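Local coordinates for protein VAL-1 (Chlorella virus, PDB 3GNE) that cleaves alginate by an eliminative lyase reaction, as a polysaccharide lyase of family 14 with pH-dependent modes of action, at residues L68-I73 with L210-R214; H108-S114 with Y128-D134; T172-F177 with I202-P208. All coordinates share one frame; numbering follows the deposited sequence. Where two conformers were deposited one is given.

How the interactions relate
Following the chain from its N terminus, residues 68-73 come first and lead into strand 72-80; their partner, 210-214, is reached only near the end, so interaction 1 closes the longest loop. Within that loop lie both other contacts, in series: interaction 2 closes the short hairpin of strands 112-119 and 125-130, and interaction 3 joins the end of strand 166-173 to the loop after strand 195-202. Interactions 1 and 3 meet where strands 72-80 and 166-173 pair in one sheet, Asn-71 and Met-174 being joined by a backbone hydrogen bond. Interaction 1 joins the two sheets; interaction 2 stays within one and meets interaction 3 at Trp-204, whose carbonyl packs on Pro-132 and Ala-113.

Interaction 1: L68-I73 with L210-R214; sequences LNKNAI and LLISR
Ile-212 packs into the turn formed by residues 68-73, and its two branches divide the work. CG2, anti to the backbone N, meets Leu-68 CD1 at 3.9 Å, whereas the CG1 branch carries CD1 to 3.8 Å from the backbone N of Ala-72. Ile-73 CG2 closes the same apolar patch, 4.1 Å from Ile-212 CD1. A single backbone hydrogen bond pins this tight part: Ile-212 N donates to Lys-70 O (2.9 Å, 153°), on a lone pair in the carbonyl plane. The turn that presents this carbonyl is itself shaped by Asn-69: OD1 accepts from Asn-71 N (2.9 Å), an Asx turn, and also, from above the carbonyl plane, from Ala-72 N, which extends it to an Asx motif.

The other side is looser and faces solvent. Leu-211 CB lies beside Lys-70 CB, 3.8 Å away, and Leu-211 CD2 touches Asn-71 ND2 at 3.5 Å, while the lysine chain continues outward past the contact.

Strand 91-99 runs beside 212-221 in the same sheet, and Thr-96 and Ile-98 touch the Ile-212 side chain; Met-240 of strand 231-241 backs Leu-68 and Ile-73. Strand 72-80 of one sheet thus meets strand 212-221 of the other where both begin.

Interaction 2: H108-S114 with Y128-D134; sequences HSKTGAS and YIYPPSD
Ser-114 and Tyr-130 form an antiparallel hydrogen-bonded pair at the open end of the hairpin of strands 112-119 and 125-130. Ser-114 N reaches Tyr-130 O at 2.9 Å, and Tyr-130 N returns a bond to Ser-114 O at 3.0 Å. Beyond the strands the pairing resumes once, with Ser-133 N bound to Ser-109 O (2.8 Å), its donor standing well above the carbonyl plane.

Waters serve polar atoms that the backbones leave between them. One accepts from Ser-109 N at 2.9 Å and lies within bonding distance of the carbonyls of Gly-112 and Pro-131. Another donates to Ser-114 OG and to Tyr-128 O (2.8 Å); the same hydroxyl also bonds Ala-103 O. A third sits between Lys-110 O and Ser-133 O. Ser-133 OG, in one of two conformers, bonds a fourth at 2.9 Å, which makes a weak bond to His-108 O; Ser-109 OG is taken by Ala-102 O.

His-108 lies in an offset stack on Tyr-130, ring centroids 4.7 Å apart and planes at 27°. Tyr-130 CD2 is over one face of the imidazole, near its rim, while Pro-131 O lies at the imidazole edge, 3.3 Å from His-108 CD2. The phenol is held at its far end, where OH bonds Tyr-106 N and a bound citrate, probably from the crystallisation liquor. Tyr-128 OH likewise bonds that citrate as well as Gly-148 N.

The chemistry implies a hairpin end held by three direct backbone bonds, with waters bridging polar atoms between them, and two tyrosine hydroxyls directed to a spot that can receive a carboxylate-bearing molecule.

Interaction 3: T172-F177 with I202-P208; sequences TKMNTF and INWSRSP
Trp-204 turns its indole toward the end of strand 166-173, where Thr-172 CG2 sits over one face in a CH-pi contact, 4.2 Å from the centroid of the five-membered ring and 23° off its normal. The methyl gets there because it is anti to the threonine backbone N, with OG1 turned off to Asn-115. Ile-202 CG2 lies on the opposite face of the indole, so the ring is sandwiched between two aliphatic branches. At its edge comes Lys-173 O, 3.1 Å from Trp-204 CD1, while the indole NE1 is bonded to Glu-187 O. In one of its two conformers Met-174 folds back at chi2 and chi3, bringing CE within 3.5 Å of Trp-204 CB and its sulfur obliquely to the indole, a Met-aromatic contact.

Asn-175 fixes the loop backbone. Its OD1 accepts two bonds, from Trp-204 N at 2.8 Å, out of the carbonyl plane, and from Ser-205 N at 3.2 Å, less tilted. ND2 donates to Thr-176 O, and these three bonds together hold the amide against rotation.

Further along, the Phe-177 ring lies under Pro-208, whose CD stands over the face 4.0 Å from the ring centroid. Asn-175 ND2 is on the other face of the phenyl, and Ser-205 OG, which is bonded to Leu-210 O, meets its edge.

Ile-98 of strand 91-99 touches Met-174, Trp-204 and Ser-205 from the other sheet. The contact joins the end of strand 166-173 to the loop after strand 195-202 at one end of two facing antiparallel sheets, consistent with the beta-sandwich fold of the concanavalin-like clan.

Interaction 1: L68-I73 with L210-R214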
# COMPACT_ATOMS: atom_id res chain seq x y z
N LEU A 68 4.93 13.15 9.17
CA LEU A 68 4.69 11.71 9.43
C LEU A 68 4.76 11.37 10.90
O LEU A 68 5.77 11.62 11.57
CB LEU A 68 5.76 10.91 8.64
CG LEU A 68 5.89 9.43 9.08
CD1 LEU A 68 4.71 8.59 8.74
CD2 LEU A 68 7.10 8.80 8.41
N ASN A 69 3.68 10.88 11.47
CA ASN A 69 3.66 10.42 12.86
C ASN A 69 4.20 9.01 12.82
O ASN A 69 3.53 8.13 12.26
CB ASN A 69 2.22 10.47 13.35
CG ASN A 69 2.09 10.05 14.78
OD1 ASN A 69 2.84 9.20 15.22
ND2 ASN A 69 1.13 10.66 15.47
N LYS A 70 5.36 8.76 13.39
CA LYS A 70 6.00 7.43 13.24
C LYS A 70 5.27 6.39 14.05
O LYS A 70 5.55 5.22 13.84
CB LYS A 70 7.45 7.53 13.66
CG LYS A 70 8.23 8.51 12.71
CD LYS A 70 9.62 8.69 13.31
CE LYS A 70 10.55 9.30 12.32
NZ LYS A 70 11.29 10.47 12.77
N ASN A 71 4.40 6.81 14.98
CA ASN A 71 3.68 5.81 15.74
C ASN A 71 2.32 5.46 15.16
O ASN A 71 1.79 4.39 15.49
CB ASN A 71 3.51 6.29 17.19
CG ASN A 71 4.89 6.24 17.85
OD1 ASN A 71 5.53 7.21 18.20
ND2 ASN A 71 5.43 5.03 17.93
N ALA A 72 1.73 6.30 14.33
CA ALA A 72 0.39 5.95 13.78
C ALA A 72 0.12 6.90 12.65
O ALA A 72 0.18 8.12 12.85
CB ALA A 72 -0.67 6.08 14.88
N ILE A 73 -0.20 6.36 11.46
CA ILE A 73 -0.48 7.23 10.35
C ILE A 73 -1.37 6.50 9.35
O ILE A 73 -1.35 5.25 9.31
CB ILE A 73 0.87 7.63 9.68
CG1 ILE A 73 0.76 8.94 8.91
CG2 ILE A 73 1.43 6.52 8.80
CD1 ILE A 73 0.47 10.14 9.77
N LEU A 210 12.23 1.15 16.09
CA LEU A 210 11.79 0.73 14.74
C LEU A 210 10.34 1.11 14.59
O LEU A 210 9.47 0.42 15.17
CB LEU A 210 11.98 -0.77 14.66
CG LEU A 210 13.45 -1.24 14.67
CD1 LEU A 210 13.53 -2.77 14.86
CD2 LEU A 210 14.23 -0.79 13.43
N LEU A 211 10.03 2.19 13.90
CA LEU A 211 8.69 2.75 13.86
C LEU A 211 8.32 2.90 12.39
O LEU A 211 9.07 2.45 11.49
CB LEU A 211 8.67 4.09 14.60
CG LEU A 211 9.15 4.04 16.05
CD1 LEU A 211 9.26 5.46 16.55
CD2 LEU A 211 8.16 3.20 16.88
N ILE A 212 7.17 3.52 12.14
CA ILE A 212 6.82 3.72 10.72
C ILE A 212 7.87 4.58 10.04
O ILE A 212 8.23 5.63 10.61
CB ILE A 212 5.43 4.35 10.66
CG1 ILE A 212 4.39 3.41 11.26
CG2 ILE A 212 5.10 4.72 9.22
CD1 ILE A 212 3.04 4.03 11.60
N SER A 213 8.37 4.12 8.91
CA SER A 213 9.54 4.81 8.31
C SER A 213 9.28 5.35 6.96
O SER A 213 9.98 6.28 6.58
CB SER A 213 10.74 3.86 8.32
OG SER A 213 10.44 2.67 7.61
N ARG A 214 8.31 4.85 6.17
CA ARG A 214 8.04 5.48 4.88
C ARG A 214 6.70 5.06 4.34
O ARG A 214 6.14 4.03 4.75
CB ARG A 214 9.09 5.16 3.78
CG ARG A 214 9.03 3.71 3.27
CD ARG A 214 10.09 3.54 2.17
NE ARG A 214 10.03 2.30 1.40
CZ ARG A 214 10.53 1.13 1.77
NH1 ARG A 214 11.12 1.02 2.99
NH2 ARG A 214 10.42 0.10 0.95

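Interaction 2: H108-S114 with Y128-D134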
# COMPACT_ATOMS: atom_id res chain seq x y z
N HIS A 108 11.82 -11.40 4.33
CA HIS A 108 11.46 -10.83 5.62
C HIS A 108 12.73 -10.39 6.35
O HIS A 108 13.83 -10.82 5.97
CB HIS A 108 10.72 -11.84 6.44
CG HIS A 108 9.39 -12.22 5.84
ND1 HIS A 108 9.31 -13.13 4.82
CD2 HIS A 108 8.12 -11.86 6.14
CE1 HIS A 108 8.01 -13.30 4.51
NE2 HIS A 108 7.24 -12.54 5.30
N SER A 109 12.57 -9.61 7.41
CA SER A 109 13.75 -9.25 8.19
C SER A 109 13.32 -9.04 9.62
O SER A 109 12.12 -8.85 9.92
CB SER A 109 14.36 -7.93 7.66
OG SER A 109 13.39 -6.89 7.77
N LYS A 110 14.26 -9.10 10.53
CA LYS A 110 13.94 -8.95 11.94
C LYS A 110 13.50 -7.53 12.27
O LYS A 110 12.81 -7.32 13.29
CB LYS A 110 15.17 -9.29 12.81
CG LYS A 110 15.55 -10.76 12.73
CD LYS A 110 16.76 -11.02 13.64
CE LYS A 110 17.10 -12.49 13.65
NZ LYS A 110 17.80 -12.85 14.94
N THR A 111 13.91 -6.59 11.42
CA THR A 111 13.76 -5.17 11.71
C THR A 111 12.68 -4.50 10.91
O THR A 111 12.39 -3.33 11.19
CB THR A 111 15.12 -4.47 11.45
OG1 THR A 111 15.61 -4.94 10.17
CG2 THR A 111 16.14 -4.88 12.47
N GLY A 112 12.05 -5.21 9.96
CA GLY A 112 11.19 -4.55 9.01
C GLY A 112 9.84 -5.20 8.91
O GLY A 112 9.70 -6.42 9.07
N ALA A 113 8.82 -4.42 8.59
CA ALA A 113 7.48 -4.93 8.30
C ALA A 113 6.83 -4.02 7.29
O ALA A 113 7.28 -2.90 7.03
CB ALA A 113 6.61 -4.94 9.57
N SER A 114 5.73 -4.50 6.70
CA SER A 114 5.01 -3.61 5.76
C SER A 114 3.50 -3.93 5.82
O SER A 114 3.08 -5.05 6.14
CB SER A 114 5.51 -3.71 4.31
OG SER A 114 5.28 -5.06 3.87
N TYR A 128 -2.55 -6.36 3.28
CA TYR A 128 -1.52 -7.34 2.93
C TYR A 128 -0.25 -7.02 3.73
O TYR A 128 0.38 -5.98 3.51
CB TYR A 128 -1.29 -7.25 1.44
CG TYR A 128 -0.37 -8.33 0.89
CD1 TYR A 128 -0.74 -9.69 0.98
CD2 TYR A 128 0.84 -7.97 0.28
CE1 TYR A 128 0.08 -10.70 0.49
CE2 TYR A 128 1.65 -8.98 -0.24
CZ TYR A 128 1.29 -10.33 -0.14
OH TYR A 128 2.06 -11.34 -0.64
N ILE A 129 0.07 -7.88 4.66
CA ILE A 129 1.09 -7.59 5.67
C ILE A 129 2.28 -8.52 5.54
O ILE A 129 2.11 -9.75 5.50
CB ILE A 129 0.47 -7.73 7.09
CG1 ILE A 129 -0.68 -6.73 7.23
CG2 ILE A 129 1.56 -7.55 8.17
CD1 ILE A 129 -1.37 -6.77 8.60
N TYR A 130 3.49 -7.98 5.58
CA TYR A 130 4.71 -8.76 5.80
C TYR A 130 5.15 -8.42 7.23
O TYR A 130 5.58 -7.26 7.45
CB TYR A 130 5.83 -8.37 4.85
CG TYR A 130 5.92 -9.15 3.55
CD1 TYR A 130 4.93 -9.07 2.56
CD2 TYR A 130 7.05 -9.92 3.27
CE1 TYR A 130 5.05 -9.78 1.36
CE2 TYR A 130 7.15 -10.63 2.09
CZ TYR A 130 6.16 -10.55 1.14
OH TYR A 130 6.34 -11.28 -0.03
N PRO A 131 5.01 -9.35 8.16
CA PRO A 131 5.47 -9.07 9.54
C PRO A 131 6.95 -9.38 9.71
O PRO A 131 7.55 -10.02 8.84
CB PRO A 131 4.60 -10.06 10.36
CG PRO A 131 4.52 -11.26 9.42
CD PRO A 131 4.43 -10.70 8.02
N PRO A 132 7.56 -8.91 10.81
CA PRO A 132 8.99 -9.15 11.00
C PRO A 132 9.33 -10.60 11.31
O PRO A 132 8.57 -11.30 11.97
CB PRO A 132 9.29 -8.26 12.25
CG PRO A 132 8.23 -7.21 12.27
CD PRO A 132 6.99 -8.02 11.86
N SER A 133 10.53 -11.00 10.88
CA SER A 133 10.94 -12.32 11.35
C SER A 133 11.28 -12.25 12.84
O SER A 133 11.61 -11.23 13.43
CB SER A 133 12.16 -12.85 10.60
OG SER A 133 13.01 -11.74 10.40
N ASP A 134 11.11 -13.43 13.42
CA ASP A 134 11.52 -13.67 14.81
C ASP A 134 10.82 -12.71 15.72
O ASP A 134 11.45 -12.17 16.64
CB ASP A 134 13.05 -13.49 14.90
CG ASP A 134 13.70 -14.28 13.78
OD1 ASP A 134 13.00 -15.00 13.01
OD2 ASP A 134 14.92 -14.23 13.58
O HOH W 1 15.10 -12.70 8.56
O HOH W 2 9.78 -8.73 7.42
O HOH W 3 12.21 -9.24 15.21
O HOH W 4 3.05 -5.97 2.56

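Interaction 3: T172-F177 with I202-P208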
# COMPACT_ATOMS: atom_id res chain seq x y z
N THR A 172 -2.05 2.51 9.85
CA THR A 172 -1.06 1.68 10.53
C THR A 172 -0.79 2.26 11.90
O THR A 172 -0.47 3.45 11.96
CB THR A 172 0.28 1.64 9.75
OG1 THR A 172 0.02 1.24 8.41
CG2 THR A 172 1.17 0.59 10.34
N LYS A 173 -0.91 1.49 12.98
CA LYS A 173 -0.62 2.02 14.32
C LYS A 173 0.35 1.06 15.00
O LYS A 173 0.07 -0.13 15.15
CB LYS A 173 -1.92 2.11 15.14
CG LYS A 173 -1.64 2.57 16.58
CD LYS A 173 -2.96 2.77 17.33
CE LYS A 173 -2.59 3.51 18.63
NZ LYS A 173 -1.95 2.64 19.63
N MET A 174 1.50 1.62 15.37
CA MET A 174 2.51 0.78 16.01
C MET A 174 1.98 0.18 17.32
O MET A 174 1.20 0.79 18.03
CB MET A 174 3.79 1.58 16.32
CG MET A 174 4.61 1.93 15.08
SD MET A 174 5.39 0.50 14.30
CE MET A 174 5.95 -0.45 15.71
N ASN A 175 2.51 -1.03 17.57
CA ASN A 175 2.34 -1.51 18.94
C ASN A 175 3.11 -0.63 19.91
O ASN A 175 4.03 0.14 19.53
CB ASN A 175 2.91 -2.92 19.07
CG ASN A 175 4.37 -3.01 18.58
OD1 ASN A 175 4.62 -3.06 17.36
ND2 ASN A 175 5.34 -2.99 19.52
N THR A 176 2.75 -0.76 21.19
CA THR A 176 3.52 -0.10 22.27
C THR A 176 4.57 -1.06 22.78
O THR A 176 4.59 -2.21 22.37
CB THR A 176 2.66 0.39 23.41
OG1 THR A 176 2.00 -0.75 24.00
CG2 THR A 176 1.55 1.30 22.89
N PHE A 177 5.44 -0.59 23.66
CA PHE A 177 6.43 -1.43 24.28
C PHE A 177 6.30 -1.21 25.78
O PHE A 177 5.99 -0.13 26.30
CB PHE A 177 7.88 -1.09 23.88
CG PHE A 177 8.00 -1.26 22.37
CD1 PHE A 177 8.55 -2.42 21.86
CD2 PHE A 177 7.54 -0.27 21.52
CE1 PHE A 177 8.64 -2.59 20.48
CE2 PHE A 177 7.63 -0.43 20.13
CZ PHE A 177 8.17 -1.60 19.65
N ILE A 202 -1.49 -6.61 16.68
CA ILE A 202 -0.33 -6.85 15.83
C ILE A 202 0.95 -6.42 16.50
O ILE A 202 0.98 -5.36 17.14
CB ILE A 202 -0.45 -5.98 14.56
CG1 ILE A 202 -1.75 -6.29 13.79
CG2 ILE A 202 0.77 -6.18 13.69
CD1 ILE A 202 -2.04 -5.31 12.69
N ASN A 203 2.01 -7.20 16.40
CA ASN A 203 3.36 -6.69 16.69
C ASN A 203 3.98 -6.16 15.39
O ASN A 203 4.30 -6.94 14.50
CB ASN A 203 4.25 -7.73 17.34
CG ASN A 203 4.25 -7.77 18.85
OD1 ASN A 203 4.76 -8.76 19.40
ND2 ASN A 203 3.75 -6.77 19.53
N TRP A 204 4.15 -4.85 15.30
CA TRP A 204 4.76 -4.27 14.09
C TRP A 204 6.26 -4.22 14.16
O TRP A 204 6.91 -4.20 13.09
CB TRP A 204 4.19 -2.88 13.86
CG TRP A 204 2.84 -2.84 13.24
CD1 TRP A 204 1.68 -2.35 13.75
CD2 TRP A 204 2.51 -3.35 11.90
NE1 TRP A 204 0.67 -2.50 12.84
CE2 TRP A 204 1.14 -3.10 11.71
CE3 TRP A 204 3.26 -3.95 10.90
CZ2 TRP A 204 0.46 -3.45 10.54
CZ3 TRP A 204 2.63 -4.32 9.72
CH2 TRP A 204 1.25 -4.06 9.57
N SER A 205 6.88 -4.17 15.35
CA SER A 205 8.34 -4.17 15.38
C SER A 205 8.76 -4.68 16.76
O SER A 205 8.02 -4.72 17.70
CB SER A 205 8.99 -2.79 15.11
OG SER A 205 8.95 -1.99 16.30
N ARG A 206 10.08 -5.02 16.76
CA ARG A 206 10.63 -5.60 17.98
C ARG A 206 11.22 -4.61 18.97
O ARG A 206 11.59 -5.03 20.08
CB ARG A 206 11.72 -6.60 17.53
CG ARG A 206 12.97 -5.86 17.06
CD ARG A 206 14.18 -6.74 17.27
NE ARG A 206 14.01 -8.10 16.83
CZ ARG A 206 14.20 -9.25 17.46
NH1 ARG A 206 14.61 -9.35 18.73
NH2 ARG A 206 13.98 -10.37 16.78
N SER A 207 11.32 -3.33 18.61
CA SER A 207 11.94 -2.41 19.55
C SER A 207 11.52 -0.99 19.20
O SER A 207 11.09 -0.68 18.09
CB SER A 207 13.45 -2.67 19.53
OG SER A 207 13.98 -2.49 18.25
N PRO A 208 11.51 -0.09 20.17
CA PRO A 208 10.88 1.22 20.00
C PRO A 208 11.61 2.17 19.07
O PRO A 208 11.06 3.23 18.75
CB PRO A 208 10.80 1.75 21.45
CG PRO A 208 11.86 0.98 22.18
CD PRO A 208 11.94 -0.38 21.57